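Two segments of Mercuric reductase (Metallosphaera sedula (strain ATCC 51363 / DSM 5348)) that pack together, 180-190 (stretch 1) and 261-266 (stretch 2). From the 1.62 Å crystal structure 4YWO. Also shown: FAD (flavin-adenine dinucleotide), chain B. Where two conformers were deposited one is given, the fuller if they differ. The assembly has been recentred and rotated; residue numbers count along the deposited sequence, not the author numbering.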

# COMPACT_ATOMS: atom_id res chain seq x y z
N ILE A 180 27.89 -13.21 3.56
CA ILE A 180 28.62 -13.10 2.31
C ILE A 180 27.63 -12.84 1.21
O ILE A 180 26.87 -13.74 0.83
CB ILE A 180 29.49 -14.34 2.02
CG1 ILE A 180 30.49 -14.53 3.15
CG2 ILE A 180 30.28 -14.14 0.74
CD1 ILE A 180 31.39 -15.78 2.93
N GLY A 181 27.68 -11.60 0.67
CA GLY A 181 26.74 -11.18 -0.34
C GLY A 181 26.10 -9.86 -0.03
O GLY A 181 26.16 -9.38 1.07
N GLY A 182 25.47 -9.23 -1.00
CA GLY A 182 24.96 -7.87 -0.81
C GLY A 182 23.74 -7.52 -1.68
O GLY A 182 23.54 -6.34 -1.98
N ARG A 183 22.90 -8.50 -1.99
CA ARG A 183 21.65 -8.23 -2.68
C ARG A 183 20.48 -8.42 -1.69
O ARG A 183 20.67 -8.40 -0.47
CB ARG A 183 21.54 -9.08 -3.97
CG ARG A 183 22.68 -8.80 -4.95
CD ARG A 183 22.47 -9.40 -6.33
NE ARG A 183 23.74 -9.44 -7.09
CZ ARG A 183 24.08 -8.67 -8.14
NH1 ARG A 183 23.25 -7.78 -8.66
NH2 ARG A 183 25.28 -8.82 -8.69
N ALA A 184 19.29 -8.70 -2.19
CA ALA A 184 18.06 -8.66 -1.36
C ALA A 184 18.15 -9.54 -0.15
O ALA A 184 17.79 -9.15 0.95
CB ALA A 184 16.86 -9.11 -2.17
N LEU A 185 18.56 -10.80 -0.34
CA LEU A 185 18.51 -11.76 0.80
C LEU A 185 19.51 -11.39 1.81
O LEU A 185 19.26 -11.46 3.03
CB LEU A 185 18.75 -13.19 0.39
CG LEU A 185 17.57 -13.74 -0.47
CD1 LEU A 185 17.72 -15.28 -0.59
CD2 LEU A 185 16.12 -13.39 -0.06
N ALA A 186 20.71 -10.91 1.42
CA ALA A 186 21.62 -10.39 2.43
C ALA A 186 21.07 -9.27 3.28
O ALA A 186 21.28 -9.22 4.50
CB ALA A 186 22.91 -9.93 1.78
N LEU A 187 20.44 -8.32 2.64
CA LEU A 187 19.81 -7.19 3.33
C LEU A 187 18.73 -7.68 4.31
O LEU A 187 18.67 -7.17 5.46
CB LEU A 187 19.29 -6.10 2.38
CG LEU A 187 20.29 -5.54 1.42
CD1 LEU A 187 19.52 -4.49 0.56
CD2 LEU A 187 21.48 -4.93 1.98
N GLU A 188 17.85 -8.50 3.84
CA GLU A 188 16.80 -8.99 4.71
C GLU A 188 17.31 -9.77 5.93
O GLU A 188 16.95 -9.52 7.02
CB GLU A 188 15.81 -9.83 3.92
CG GLU A 188 14.92 -9.00 2.95
CD GLU A 188 13.88 -9.84 2.21
OE1 GLU A 188 13.87 -11.10 2.41
OE2 GLU A 188 13.06 -9.26 1.36
N PHE A 189 18.23 -10.73 5.69
CA PHE A 189 18.76 -11.48 6.85
C PHE A 189 19.60 -10.63 7.73
O PHE A 189 19.64 -10.83 8.96
CB PHE A 189 19.54 -12.76 6.36
CG PHE A 189 18.64 -13.87 5.93
CD1 PHE A 189 18.03 -14.65 6.90
CD2 PHE A 189 18.48 -14.24 4.60
CE1 PHE A 189 17.14 -15.62 6.60
CE2 PHE A 189 17.62 -15.33 4.29
CZ PHE A 189 16.90 -15.96 5.32
N ALA A 190 20.40 -9.70 7.19
CA ALA A 190 21.17 -8.82 8.04
C ALA A 190 20.29 -7.97 8.93
O ALA A 190 20.57 -7.84 10.15
CB ALA A 190 22.11 -7.94 7.27
N ILE A 261 28.67 -18.01 9.57
CA ILE A 261 28.72 -17.47 8.23
C ILE A 261 27.40 -17.81 7.51
O ILE A 261 26.92 -18.92 7.56
CB ILE A 261 29.90 -18.01 7.44
CG1 ILE A 261 31.22 -17.51 8.05
CG2 ILE A 261 29.85 -17.56 6.01
CD1 ILE A 261 32.35 -18.45 7.51
N LEU A 262 26.81 -16.78 6.87
CA LEU A 262 25.57 -16.96 6.10
C LEU A 262 25.90 -16.64 4.64
O LEU A 262 26.38 -15.51 4.34
CB LEU A 262 24.38 -16.05 6.58
CG LEU A 262 23.22 -16.05 5.59
CD1 LEU A 262 22.50 -17.38 5.49
CD2 LEU A 262 22.34 -14.93 6.13
N LEU A 263 25.76 -17.60 3.76
CA LEU A 263 25.86 -17.38 2.31
C LEU A 263 24.56 -16.74 1.77
O LEU A 263 23.48 -17.31 1.97
CB LEU A 263 26.07 -18.65 1.56
CG LEU A 263 27.34 -19.35 1.92
CD1 LEU A 263 27.41 -20.63 1.04
CD2 LEU A 263 28.55 -18.46 1.79
N ALA A 264 24.71 -15.59 1.13
CA ALA A 264 23.63 -14.87 0.45
C ALA A 264 24.14 -14.35 -0.88
O ALA A 264 24.01 -13.19 -1.22
CB ALA A 264 23.15 -13.77 1.35
N THR A 265 24.81 -15.25 -1.61
CA THR A 265 25.57 -14.92 -2.86
C THR A 265 24.79 -15.41 -4.07
O THR A 265 25.35 -15.48 -5.14
CB THR A 265 26.94 -15.66 -2.89
OG1 THR A 265 26.77 -17.06 -2.55
CG2 THR A 265 27.81 -15.10 -1.88
N GLY A 266 23.51 -15.67 -3.91
CA GLY A 266 22.70 -15.96 -5.07
C GLY A 266 22.19 -17.40 -5.10
O GLY A 266 22.43 -18.17 -4.16
PA FAD B . 10.74 -24.27 -6.47
O1A FAD B . 9.56 -23.89 -5.61
O2A FAD B . 12.08 -24.55 -5.83
O5B FAD B . 10.33 -25.54 -7.36
C5B FAD B . 11.17 -26.69 -7.41
C4B FAD B . 10.47 -27.87 -6.74
O4B FAD B . 10.45 -28.99 -7.62
C3B FAD B . 11.20 -28.29 -5.47
O3B FAD B . 10.33 -28.16 -4.34
C2B FAD B . 11.60 -29.74 -5.67
O2B FAD B . 10.98 -30.55 -4.67
C1B FAD B . 11.09 -30.13 -7.05
N9A FAD B . 12.23 -30.55 -7.90
C8A FAD B . 13.36 -29.85 -8.11
N7A FAD B . 14.20 -30.51 -8.94
C5A FAD B . 13.61 -31.67 -9.27
C6A FAD B . 13.95 -32.84 -10.12
N6A FAD B . 15.13 -32.90 -10.79
N1A FAD B . 13.05 -33.84 -10.20
C2A FAD B . 11.88 -33.80 -9.54
N3A FAD B . 11.50 -32.77 -8.76
C4A FAD B . 12.31 -31.69 -8.59
N1 FAD B . 10.04 -14.37 -3.77
C2 FAD B . 9.10 -13.40 -3.64
O2 FAD B . 8.39 -13.11 -4.62
N3 FAD B . 8.90 -12.74 -2.48
C4 FAD B . 9.62 -12.99 -1.38
O4 FAD B . 9.41 -12.35 -0.32
C4X FAD B . 10.67 -14.04 -1.44
N5 FAD B . 11.43 -14.35 -0.38
C5X FAD B . 12.38 -15.31 -0.47
C6 FAD B . 13.16 -15.62 0.64
C7 FAD B . 14.14 -16.60 0.56
C7M FAD B . 14.98 -16.93 1.77
C8 FAD B . 14.35 -17.33 -0.72
C8M FAD B . 15.41 -18.40 -0.80
C9 FAD B . 13.58 -17.03 -1.83
C9A FAD B . 12.60 -16.04 -1.75
N10 FAD B . 11.81 -15.73 -2.87
C10 FAD B . 10.83 -14.73 -2.74
C1' FAD B . 12.00 -16.43 -4.14
C2' FAD B . 10.90 -17.47 -4.32
O2' FAD B . 10.83 -18.30 -3.15
C3' FAD B . 11.16 -18.34 -5.54
O3' FAD B . 11.39 -17.51 -6.68
C4' FAD B . 9.98 -19.27 -5.82
O4' FAD B . 9.87 -20.23 -4.76
C5' FAD B . 10.15 -19.99 -7.15
O5' FAD B . 9.39 -21.20 -7.14
P FAD B . 9.69 -22.36 -8.21
O1P FAD B . 8.51 -23.31 -8.21
O2P FAD B . 10.12 -21.71 -9.50
O3P FAD B . 10.95 -23.12 -7.57
O HOH W 1 22.03 -11.29 -1.29

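What holds the two backbones side by side? Ile180 runs parallel to the strand 261-263 and pairs in register with Leu263, their CA atoms 5.1 Å apart. Its two polar backbone atoms are both satisfied across the gap: Ile180 N donates to Leu262 O at 2.9 Å, and Ala264 N donates to Ile180 O, also at 2.9 Å. One residue thus grips the strand through the residues before and after its partner, the usual pattern of a parallel bridge.

Where does the side chain of Ile180 fit? It lies on the same face of the sheet as that of Leu263, and Ile180 CD1, at the end of an extended arm, rests over the groove between two side chains of the strand, 3.9 Å from Ile261 CG2 and 4.1 Å from Leu263 CD2. Ile180 CG2 instead meets Thr265, methyl to methyl, with Ile180 CG2 3.7 Å from Thr265 CG2.

Why can the chain come so close at Gly181? A side chain here would point toward stretch 2, and its CB would fall about 2.0 Å from Ala264 O, a clash. The bare CA leaves a hollow that this carbonyl enters, making a CA-H...O contact of 3.5 Å between Gly181 CA and Ala264 O. The backbone angles at Gly181 independently call for glycine.

How does the helix settle against the strand's end? Small meets small: Ala264 CB sits 3.9 Å from Ala186 CB, allowing close approach to the first turn. A water bridges the remaining polar gap, accepting from Arg183 N and Ala186 N (3.0 Å each) and donating to Ala264 O at 2.7 Å. One turn further, the CA-to-CB bond of Leu262 points sideways, but the end of the side chain comes nearer, placing its CD2 3.5 Å from Phe189 CB in a snug apolar contact.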